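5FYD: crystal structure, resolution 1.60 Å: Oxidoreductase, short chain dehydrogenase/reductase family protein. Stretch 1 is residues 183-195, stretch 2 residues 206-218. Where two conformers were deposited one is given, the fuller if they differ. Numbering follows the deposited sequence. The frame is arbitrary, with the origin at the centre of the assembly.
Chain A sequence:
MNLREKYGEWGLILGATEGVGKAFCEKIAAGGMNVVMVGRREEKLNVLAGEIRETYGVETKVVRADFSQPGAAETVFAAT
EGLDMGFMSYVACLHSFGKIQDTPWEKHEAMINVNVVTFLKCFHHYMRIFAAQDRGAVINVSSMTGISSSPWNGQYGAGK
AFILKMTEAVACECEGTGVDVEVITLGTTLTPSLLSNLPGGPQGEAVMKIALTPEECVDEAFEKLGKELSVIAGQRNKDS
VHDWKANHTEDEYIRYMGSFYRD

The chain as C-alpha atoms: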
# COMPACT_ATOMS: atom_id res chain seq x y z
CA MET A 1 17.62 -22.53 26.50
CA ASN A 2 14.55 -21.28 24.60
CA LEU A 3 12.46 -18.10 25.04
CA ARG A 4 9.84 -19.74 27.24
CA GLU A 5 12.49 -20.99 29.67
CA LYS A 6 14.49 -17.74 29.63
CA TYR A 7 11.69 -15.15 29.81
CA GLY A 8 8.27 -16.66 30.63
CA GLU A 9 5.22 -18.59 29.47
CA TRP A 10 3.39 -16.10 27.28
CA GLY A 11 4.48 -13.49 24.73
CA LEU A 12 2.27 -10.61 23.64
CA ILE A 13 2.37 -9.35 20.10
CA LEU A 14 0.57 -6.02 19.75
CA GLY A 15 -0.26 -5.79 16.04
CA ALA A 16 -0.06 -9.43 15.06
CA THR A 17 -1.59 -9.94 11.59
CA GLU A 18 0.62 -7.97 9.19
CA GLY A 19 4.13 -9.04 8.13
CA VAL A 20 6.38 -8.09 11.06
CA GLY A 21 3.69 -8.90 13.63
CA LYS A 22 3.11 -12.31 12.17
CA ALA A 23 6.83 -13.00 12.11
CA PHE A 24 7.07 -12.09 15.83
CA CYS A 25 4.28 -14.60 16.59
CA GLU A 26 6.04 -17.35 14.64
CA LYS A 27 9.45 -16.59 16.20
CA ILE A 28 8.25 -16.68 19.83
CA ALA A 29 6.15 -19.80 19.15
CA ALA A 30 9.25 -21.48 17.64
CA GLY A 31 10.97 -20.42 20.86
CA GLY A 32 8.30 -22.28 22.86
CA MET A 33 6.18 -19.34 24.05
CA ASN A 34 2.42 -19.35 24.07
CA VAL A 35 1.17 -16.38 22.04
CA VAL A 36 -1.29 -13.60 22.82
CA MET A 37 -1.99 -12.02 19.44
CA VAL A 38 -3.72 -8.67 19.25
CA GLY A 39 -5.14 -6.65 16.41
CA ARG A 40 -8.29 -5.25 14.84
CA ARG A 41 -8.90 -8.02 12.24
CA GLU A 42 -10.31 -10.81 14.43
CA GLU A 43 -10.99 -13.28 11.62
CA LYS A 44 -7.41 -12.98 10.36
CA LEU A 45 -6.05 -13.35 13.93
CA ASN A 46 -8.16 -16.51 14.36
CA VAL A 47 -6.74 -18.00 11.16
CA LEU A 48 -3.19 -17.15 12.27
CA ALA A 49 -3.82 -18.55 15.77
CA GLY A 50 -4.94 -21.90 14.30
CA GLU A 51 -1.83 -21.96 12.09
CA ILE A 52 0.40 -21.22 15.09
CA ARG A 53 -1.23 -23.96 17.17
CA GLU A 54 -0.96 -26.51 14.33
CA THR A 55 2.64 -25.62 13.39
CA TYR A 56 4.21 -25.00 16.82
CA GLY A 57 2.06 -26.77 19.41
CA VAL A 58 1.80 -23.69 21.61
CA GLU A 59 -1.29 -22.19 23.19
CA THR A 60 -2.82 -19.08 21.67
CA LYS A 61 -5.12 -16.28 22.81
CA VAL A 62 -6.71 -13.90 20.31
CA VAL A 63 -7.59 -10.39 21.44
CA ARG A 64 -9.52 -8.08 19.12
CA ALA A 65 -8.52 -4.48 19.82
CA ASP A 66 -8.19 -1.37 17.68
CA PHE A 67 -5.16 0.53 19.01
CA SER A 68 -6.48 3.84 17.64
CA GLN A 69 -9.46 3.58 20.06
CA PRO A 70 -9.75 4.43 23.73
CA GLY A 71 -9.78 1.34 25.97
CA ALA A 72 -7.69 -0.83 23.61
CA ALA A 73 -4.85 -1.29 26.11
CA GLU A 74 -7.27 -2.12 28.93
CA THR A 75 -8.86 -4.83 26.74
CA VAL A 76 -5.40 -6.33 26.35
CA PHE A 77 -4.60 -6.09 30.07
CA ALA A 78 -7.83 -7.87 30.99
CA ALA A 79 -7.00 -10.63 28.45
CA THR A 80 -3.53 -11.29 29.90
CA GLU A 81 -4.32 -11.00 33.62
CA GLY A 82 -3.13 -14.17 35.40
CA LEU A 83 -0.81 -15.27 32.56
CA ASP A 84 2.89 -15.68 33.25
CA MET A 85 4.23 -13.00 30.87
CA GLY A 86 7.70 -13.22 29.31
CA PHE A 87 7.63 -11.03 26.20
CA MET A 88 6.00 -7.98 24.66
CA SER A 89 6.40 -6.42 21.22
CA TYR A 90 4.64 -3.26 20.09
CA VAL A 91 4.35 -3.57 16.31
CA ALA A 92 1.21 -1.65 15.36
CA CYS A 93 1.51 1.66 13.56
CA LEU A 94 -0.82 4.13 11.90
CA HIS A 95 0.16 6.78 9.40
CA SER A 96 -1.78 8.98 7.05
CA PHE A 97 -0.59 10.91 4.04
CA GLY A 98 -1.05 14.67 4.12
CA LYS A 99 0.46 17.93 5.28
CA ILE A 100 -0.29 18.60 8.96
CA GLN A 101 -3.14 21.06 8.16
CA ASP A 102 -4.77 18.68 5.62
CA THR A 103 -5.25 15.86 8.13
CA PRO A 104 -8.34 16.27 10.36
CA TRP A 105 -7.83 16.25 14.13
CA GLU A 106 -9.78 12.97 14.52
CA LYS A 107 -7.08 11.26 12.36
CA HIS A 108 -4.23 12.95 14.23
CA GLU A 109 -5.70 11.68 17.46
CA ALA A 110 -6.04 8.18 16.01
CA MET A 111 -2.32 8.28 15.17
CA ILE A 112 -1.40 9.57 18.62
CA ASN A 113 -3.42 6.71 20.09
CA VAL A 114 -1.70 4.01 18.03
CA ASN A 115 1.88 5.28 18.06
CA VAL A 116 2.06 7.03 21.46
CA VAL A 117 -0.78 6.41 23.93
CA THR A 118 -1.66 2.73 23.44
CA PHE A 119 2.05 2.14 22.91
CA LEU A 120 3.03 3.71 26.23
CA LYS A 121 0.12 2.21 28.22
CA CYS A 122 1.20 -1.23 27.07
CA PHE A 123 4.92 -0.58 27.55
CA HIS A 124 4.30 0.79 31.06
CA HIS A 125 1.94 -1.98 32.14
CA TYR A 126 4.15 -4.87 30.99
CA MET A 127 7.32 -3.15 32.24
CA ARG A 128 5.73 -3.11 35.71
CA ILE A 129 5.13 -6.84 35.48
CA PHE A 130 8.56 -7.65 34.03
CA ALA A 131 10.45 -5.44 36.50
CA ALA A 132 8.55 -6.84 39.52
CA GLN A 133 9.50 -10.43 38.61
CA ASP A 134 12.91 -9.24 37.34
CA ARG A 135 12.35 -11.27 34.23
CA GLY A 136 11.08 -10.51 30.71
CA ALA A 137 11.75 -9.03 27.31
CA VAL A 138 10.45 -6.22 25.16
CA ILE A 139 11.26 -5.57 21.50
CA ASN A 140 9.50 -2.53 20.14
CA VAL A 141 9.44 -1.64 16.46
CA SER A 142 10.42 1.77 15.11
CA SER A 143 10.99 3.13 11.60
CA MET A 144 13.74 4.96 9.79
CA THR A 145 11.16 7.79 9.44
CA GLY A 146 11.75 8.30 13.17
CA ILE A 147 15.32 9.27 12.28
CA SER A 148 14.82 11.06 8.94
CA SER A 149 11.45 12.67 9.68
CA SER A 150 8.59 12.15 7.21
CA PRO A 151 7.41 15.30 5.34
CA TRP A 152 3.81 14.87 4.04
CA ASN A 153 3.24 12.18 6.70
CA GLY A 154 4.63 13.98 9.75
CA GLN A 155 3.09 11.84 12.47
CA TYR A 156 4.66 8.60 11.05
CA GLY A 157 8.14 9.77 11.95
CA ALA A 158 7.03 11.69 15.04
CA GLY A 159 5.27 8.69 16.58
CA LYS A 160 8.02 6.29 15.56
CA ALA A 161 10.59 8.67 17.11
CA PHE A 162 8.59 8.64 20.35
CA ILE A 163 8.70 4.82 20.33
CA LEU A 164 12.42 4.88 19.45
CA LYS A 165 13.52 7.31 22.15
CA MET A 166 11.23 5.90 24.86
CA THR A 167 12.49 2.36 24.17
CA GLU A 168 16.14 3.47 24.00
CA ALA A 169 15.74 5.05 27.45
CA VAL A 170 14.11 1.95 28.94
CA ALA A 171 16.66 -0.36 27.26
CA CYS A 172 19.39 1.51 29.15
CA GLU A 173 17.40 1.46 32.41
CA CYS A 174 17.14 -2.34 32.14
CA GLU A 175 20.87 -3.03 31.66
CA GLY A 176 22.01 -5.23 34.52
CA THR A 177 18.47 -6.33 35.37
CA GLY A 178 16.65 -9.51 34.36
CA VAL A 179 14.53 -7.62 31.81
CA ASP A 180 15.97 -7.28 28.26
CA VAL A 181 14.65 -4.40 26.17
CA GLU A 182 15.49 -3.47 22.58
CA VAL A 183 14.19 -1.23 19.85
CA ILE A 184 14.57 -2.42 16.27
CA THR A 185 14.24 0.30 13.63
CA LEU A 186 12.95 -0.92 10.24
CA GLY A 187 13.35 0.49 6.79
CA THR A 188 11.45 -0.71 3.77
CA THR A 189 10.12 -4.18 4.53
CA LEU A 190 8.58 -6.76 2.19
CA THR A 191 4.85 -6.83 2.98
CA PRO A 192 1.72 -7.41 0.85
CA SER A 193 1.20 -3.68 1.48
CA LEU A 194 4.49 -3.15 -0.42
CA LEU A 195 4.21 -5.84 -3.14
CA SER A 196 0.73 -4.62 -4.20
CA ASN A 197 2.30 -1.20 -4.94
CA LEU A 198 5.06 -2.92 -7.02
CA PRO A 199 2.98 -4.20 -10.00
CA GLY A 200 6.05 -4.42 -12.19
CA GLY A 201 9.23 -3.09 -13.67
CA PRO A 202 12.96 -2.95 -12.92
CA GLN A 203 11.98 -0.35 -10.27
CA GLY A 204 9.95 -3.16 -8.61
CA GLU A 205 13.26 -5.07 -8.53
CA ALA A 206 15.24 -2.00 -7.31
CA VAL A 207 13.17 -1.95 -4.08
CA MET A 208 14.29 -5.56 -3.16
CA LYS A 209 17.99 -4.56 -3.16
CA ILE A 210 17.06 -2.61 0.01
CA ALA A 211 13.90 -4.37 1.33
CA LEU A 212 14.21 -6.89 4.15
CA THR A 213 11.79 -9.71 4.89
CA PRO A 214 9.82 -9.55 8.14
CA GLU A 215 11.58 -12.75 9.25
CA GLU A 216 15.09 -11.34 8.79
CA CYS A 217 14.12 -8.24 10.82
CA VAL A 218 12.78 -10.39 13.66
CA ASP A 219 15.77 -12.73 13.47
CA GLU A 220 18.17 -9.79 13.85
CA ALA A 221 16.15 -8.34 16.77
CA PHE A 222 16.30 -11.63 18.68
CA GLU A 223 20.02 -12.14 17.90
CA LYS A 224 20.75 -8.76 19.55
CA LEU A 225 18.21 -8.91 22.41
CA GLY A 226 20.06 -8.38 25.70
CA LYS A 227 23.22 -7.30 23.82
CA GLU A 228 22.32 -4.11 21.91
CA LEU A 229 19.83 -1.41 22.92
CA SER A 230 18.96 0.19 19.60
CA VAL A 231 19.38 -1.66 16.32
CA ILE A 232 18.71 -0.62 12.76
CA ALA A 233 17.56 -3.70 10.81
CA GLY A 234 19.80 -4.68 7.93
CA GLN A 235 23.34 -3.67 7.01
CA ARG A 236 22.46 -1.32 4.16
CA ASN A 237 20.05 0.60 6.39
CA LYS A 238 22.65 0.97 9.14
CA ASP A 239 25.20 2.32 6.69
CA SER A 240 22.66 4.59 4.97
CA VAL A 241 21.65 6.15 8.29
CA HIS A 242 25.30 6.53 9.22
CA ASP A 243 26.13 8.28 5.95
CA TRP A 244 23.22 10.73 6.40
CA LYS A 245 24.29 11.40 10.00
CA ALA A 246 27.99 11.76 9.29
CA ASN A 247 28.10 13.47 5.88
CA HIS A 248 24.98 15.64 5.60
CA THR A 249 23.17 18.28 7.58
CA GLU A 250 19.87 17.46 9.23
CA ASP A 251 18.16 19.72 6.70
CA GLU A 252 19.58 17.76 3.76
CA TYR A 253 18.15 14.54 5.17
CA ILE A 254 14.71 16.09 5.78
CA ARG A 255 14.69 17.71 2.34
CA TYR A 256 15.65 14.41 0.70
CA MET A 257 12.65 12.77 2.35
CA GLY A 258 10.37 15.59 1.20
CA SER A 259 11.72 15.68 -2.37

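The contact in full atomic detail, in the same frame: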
# COMPACT_ATOMS: atom_id res chain seq x y z
N VAL A 183 14.95 -1.75 20.99
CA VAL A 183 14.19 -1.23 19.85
C VAL A 183 14.87 -1.61 18.55
O VAL A 183 16.09 -1.46 18.41
CB VAL A 183 13.91 0.28 19.94
CG1 VAL A 183 15.15 1.12 20.24
CG2 VAL A 183 13.19 0.79 18.68
N ILE A 184 14.08 -2.11 17.61
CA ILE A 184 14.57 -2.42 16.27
C ILE A 184 13.89 -1.43 15.32
O ILE A 184 12.67 -1.35 15.28
CB ILE A 184 14.34 -3.88 15.86
CG1 ILE A 184 14.96 -4.13 14.47
CG2 ILE A 184 12.87 -4.30 15.86
CD1 ILE A 184 16.18 -4.99 14.48
N THR A 185 14.71 -0.73 14.54
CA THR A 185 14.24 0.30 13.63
C THR A 185 14.27 -0.25 12.19
O THR A 185 15.33 -0.66 11.70
CB THR A 185 15.11 1.56 13.76
OG1 THR A 185 14.91 2.13 15.07
CG2 THR A 185 14.76 2.56 12.72
N LEU A 186 13.10 -0.28 11.55
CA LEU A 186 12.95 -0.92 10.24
C LEU A 186 12.99 0.11 9.14
O LEU A 186 12.56 1.24 9.33
CB LEU A 186 11.62 -1.63 10.17
CG LEU A 186 11.33 -2.62 11.30
CD1 LEU A 186 10.03 -3.38 11.00
CD2 LEU A 186 12.49 -3.55 11.53
N GLY A 187 13.47 -0.30 7.98
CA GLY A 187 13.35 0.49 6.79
C GLY A 187 12.25 -0.15 5.97
O GLY A 187 11.28 -0.70 6.49
N THR A 188 12.42 -0.12 4.67
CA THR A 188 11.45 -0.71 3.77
C THR A 188 11.47 -2.23 3.92
O THR A 188 12.52 -2.86 3.88
CB THR A 188 11.75 -0.24 2.34
OG1 THR A 188 11.72 1.19 2.35
CG2 THR A 188 10.76 -0.80 1.36
N THR A 189 10.29 -2.79 4.17
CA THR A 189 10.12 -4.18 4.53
C THR A 189 9.13 -4.82 3.55
O THR A 189 8.15 -4.20 3.17
CB THR A 189 9.56 -4.29 5.97
OG1 THR A 189 10.43 -3.59 6.89
CG2 THR A 189 9.43 -5.74 6.38
N LEU A 190 9.42 -6.04 3.14
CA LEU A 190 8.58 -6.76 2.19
C LEU A 190 7.28 -7.18 2.87
O LEU A 190 7.29 -8.04 3.75
CB LEU A 190 9.33 -7.97 1.65
CG LEU A 190 8.67 -8.86 0.59
CD1 LEU A 190 8.54 -8.13 -0.73
CD2 LEU A 190 9.48 -10.13 0.43
N THR A 191 6.19 -6.53 2.49
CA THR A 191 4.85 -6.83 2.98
C THR A 191 3.94 -6.99 1.75
O THR A 191 4.36 -6.70 0.62
CB THR A 191 4.35 -5.71 3.91
OG1 THR A 191 4.38 -4.45 3.22
CG2 THR A 191 5.24 -5.61 5.15
N PRO A 192 2.69 -7.46 1.97
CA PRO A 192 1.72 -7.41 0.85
C PRO A 192 1.34 -5.97 0.54
O PRO A 192 1.12 -5.62 -0.62
CB PRO A 192 0.51 -8.21 1.36
CG PRO A 192 0.90 -8.79 2.69
CD PRO A 192 2.09 -8.03 3.19
N SER A 193 1.25 -5.15 1.59
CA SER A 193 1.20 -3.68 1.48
C SER A 193 2.19 -3.18 0.41
O SER A 193 1.78 -2.47 -0.52
CB SER A 193 1.51 -3.03 2.84
OG SER A 193 0.73 -1.88 3.06
N LEU A 194 3.46 -3.58 0.52
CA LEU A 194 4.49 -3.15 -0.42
C LEU A 194 4.31 -3.77 -1.80
O LEU A 194 4.20 -3.04 -2.78
CB LEU A 194 5.91 -3.45 0.10
CG LEU A 194 7.06 -2.98 -0.80
CD1 LEU A 194 7.00 -1.48 -1.03
CD2 LEU A 194 8.40 -3.39 -0.22
N LEU A 195 4.26 -5.11 -1.87
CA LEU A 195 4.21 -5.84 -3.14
C LEU A 195 3.05 -5.43 -4.05
O LEU A 195 3.21 -5.41 -5.27
CB LEU A 195 4.16 -7.36 -2.92
CG LEU A 195 5.47 -8.04 -2.52
CD1 LEU A 195 5.20 -9.47 -2.09
CD2 LEU A 195 6.49 -8.00 -3.65
N ALA A 206 14.36 -2.94 -8.03
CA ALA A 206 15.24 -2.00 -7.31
C ALA A 206 14.91 -1.84 -5.81
O ALA A 206 15.80 -1.58 -4.99
CB ALA A 206 15.22 -0.64 -7.98
N VAL A 207 13.63 -2.00 -5.47
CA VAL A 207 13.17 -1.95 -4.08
C VAL A 207 13.67 -3.16 -3.25
O VAL A 207 13.98 -2.99 -2.07
CB VAL A 207 11.62 -1.78 -4.01
CG1 VAL A 207 11.09 -1.94 -2.58
CG2 VAL A 207 11.22 -0.42 -4.56
N MET A 208 13.78 -4.35 -3.86
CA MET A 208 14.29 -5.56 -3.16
C MET A 208 15.79 -5.57 -2.82
O MET A 208 16.21 -6.30 -1.92
CB MET A 208 13.94 -6.86 -3.92
CG MET A 208 12.73 -7.60 -3.39
SD MET A 208 12.83 -8.07 -1.63
CE MET A 208 14.23 -9.20 -1.61
N LYS A 209 16.58 -4.78 -3.54
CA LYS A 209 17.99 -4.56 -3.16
C LYS A 209 18.12 -3.95 -1.76
O LYS A 209 19.15 -4.12 -1.10
CB LYS A 209 18.73 -3.70 -4.21
CG LYS A 209 19.33 -4.49 -5.37
CD LYS A 209 19.60 -3.62 -6.59
CE LYS A 209 20.34 -4.40 -7.67
NZ LYS A 209 20.04 -3.89 -9.04
N ILE A 210 17.08 -3.24 -1.31
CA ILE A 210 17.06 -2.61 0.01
C ILE A 210 15.84 -2.94 0.88
O ILE A 210 15.67 -2.32 1.94
CB ILE A 210 17.26 -1.07 -0.10
CG1 ILE A 210 16.12 -0.39 -0.89
CG2 ILE A 210 18.60 -0.76 -0.75
CD1 ILE A 210 14.92 0.02 -0.07
N ALA A 211 14.99 -3.88 0.47
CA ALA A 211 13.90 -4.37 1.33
C ALA A 211 14.31 -5.64 2.07
O ALA A 211 14.92 -6.54 1.49
CB ALA A 211 12.63 -4.62 0.54
N LEU A 212 13.97 -5.71 3.35
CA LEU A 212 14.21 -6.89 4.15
C LEU A 212 12.90 -7.64 4.31
O LEU A 212 11.85 -7.04 4.24
CB LEU A 212 14.72 -6.49 5.55
CG LEU A 212 15.96 -5.60 5.57
CD1 LEU A 212 16.21 -5.13 7.00
CD2 LEU A 212 17.18 -6.33 5.02
N THR A 213 12.98 -8.94 4.53
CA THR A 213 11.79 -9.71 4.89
C THR A 213 11.46 -9.51 6.36
O THR A 213 12.36 -9.25 7.18
CB THR A 213 11.93 -11.20 4.62
OG1 THR A 213 12.84 -11.79 5.56
CG2 THR A 213 12.38 -11.46 3.17
N PRO A 214 10.18 -9.64 6.72
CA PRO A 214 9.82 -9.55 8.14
C PRO A 214 10.63 -10.52 9.01
O PRO A 214 11.08 -10.17 10.11
CB PRO A 214 8.34 -9.90 8.15
CG PRO A 214 7.84 -9.56 6.78
CD PRO A 214 8.99 -9.78 5.85
N GLU A 215 10.82 -11.74 8.51
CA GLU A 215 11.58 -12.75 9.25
C GLU A 215 13.01 -12.36 9.54
O GLU A 215 13.49 -12.63 10.64
CB GLU A 215 11.55 -14.10 8.54
CG GLU A 215 10.24 -14.82 8.78
CD GLU A 215 10.11 -16.13 8.03
OE1 GLU A 215 11.14 -16.73 7.64
OE2 GLU A 215 8.95 -16.56 7.86
N GLU A 216 13.70 -11.74 8.58
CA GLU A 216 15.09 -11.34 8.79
C GLU A 216 15.19 -10.20 9.81
O GLU A 216 16.13 -10.15 10.60
CB GLU A 216 15.76 -11.00 7.46
CG GLU A 216 16.19 -12.26 6.72
CD GLU A 216 15.82 -12.26 5.26
OE1 GLU A 216 15.81 -11.16 4.67
OE2 GLU A 216 15.52 -13.35 4.73
N CYS A 217 14.19 -9.31 9.81
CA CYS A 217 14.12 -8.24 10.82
C CYS A 217 13.96 -8.82 12.22
O CYS A 217 14.68 -8.44 13.15
CB CYS A 217 12.95 -7.32 10.58
SG CYS A 217 13.10 -6.41 9.02
N VAL A 218 13.00 -9.73 12.37
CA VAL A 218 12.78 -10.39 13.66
C VAL A 218 13.97 -11.24 14.09
O VAL A 218 14.33 -11.25 15.27
CB VAL A 218 11.46 -11.18 13.64
CG1 VAL A 218 11.30 -12.02 14.88
CG2 VAL A 218 10.29 -10.20 13.52
O HOH W 1 15.12 0.14 3.75

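The two stretches are joined by a single isolated beta bridge, set between loop segments rather than within a sheet. T189 and L212 face each other there, with their CA atoms 4.9 Å apart. Two backbone hydrogen bonds make the bridge, and L212 supplies both of its polar groups. L212 N donates to T188 O at 3.2 Å, and L190 N donates to L212 O at 2.8 Å. The second bond is nearly straight, with an angle of 171° at the hydrogen. Two CA-H...O contacts accompany them. A211 CA lies 3.3 Å from T188 O, and T189 CA lies 3.4 Å from L212 O. Each carbonyl oxygen therefore meets both an N-H and a CA-H of the other stretch.

A water extends the polar link on the T188 side. It accepts from T188 N at 2.9 Å and lies 3.1 Å from I210 O, to which it can donate. Nearby, T188 CB packs against I210 CD1 at 4.0 Å.

Just after the bridge, each stretch enters a helix through a threonine followed by a proline. T191 OG1 accepts from L194 N at 3.0 Å, and T213 OG1 accepts from E216 N at 3.1 Å. These caps satisfy backbone N-H groups in the first turn, which have no earlier helical carbonyl to bind. The proline of the second helix also takes part in the contact. P214 CD sits 3.2 Å from L190 O, a close approach of a ring carbon to a carbonyl oxygen. T189 CG2 lies 4.1 Å from the same P214 CD.

Apolar side chains fill the space beside the bridge. L194 points toward the other stretch, and its CD2 lies 3.9 Å from V207 CG1 and 4.5 Å from A211 CB. T188 CG2 reaches the same valine, 4.1 Å from V207 CG1. L190 has the largest area covered by the other stretch. Its CD1 is 4.4 Å from M208 SD, and its CD2 is 4.2 Å from T213 CG2. The M208 side chain is poorly ordered, so that contact is less certain.

C217 makes the contact with the strand. Its side chain points toward stretch 1, and its SG lies 3.9 Å from L186 CD2. The L186 CB points sideways, but the end of the side chain comes nearer to the helix. Farther along, I184 CD1 is 4.0 Å from C217 O. T189 OG1 instead donates within its own stretch, to G187 O at 3.0 Å.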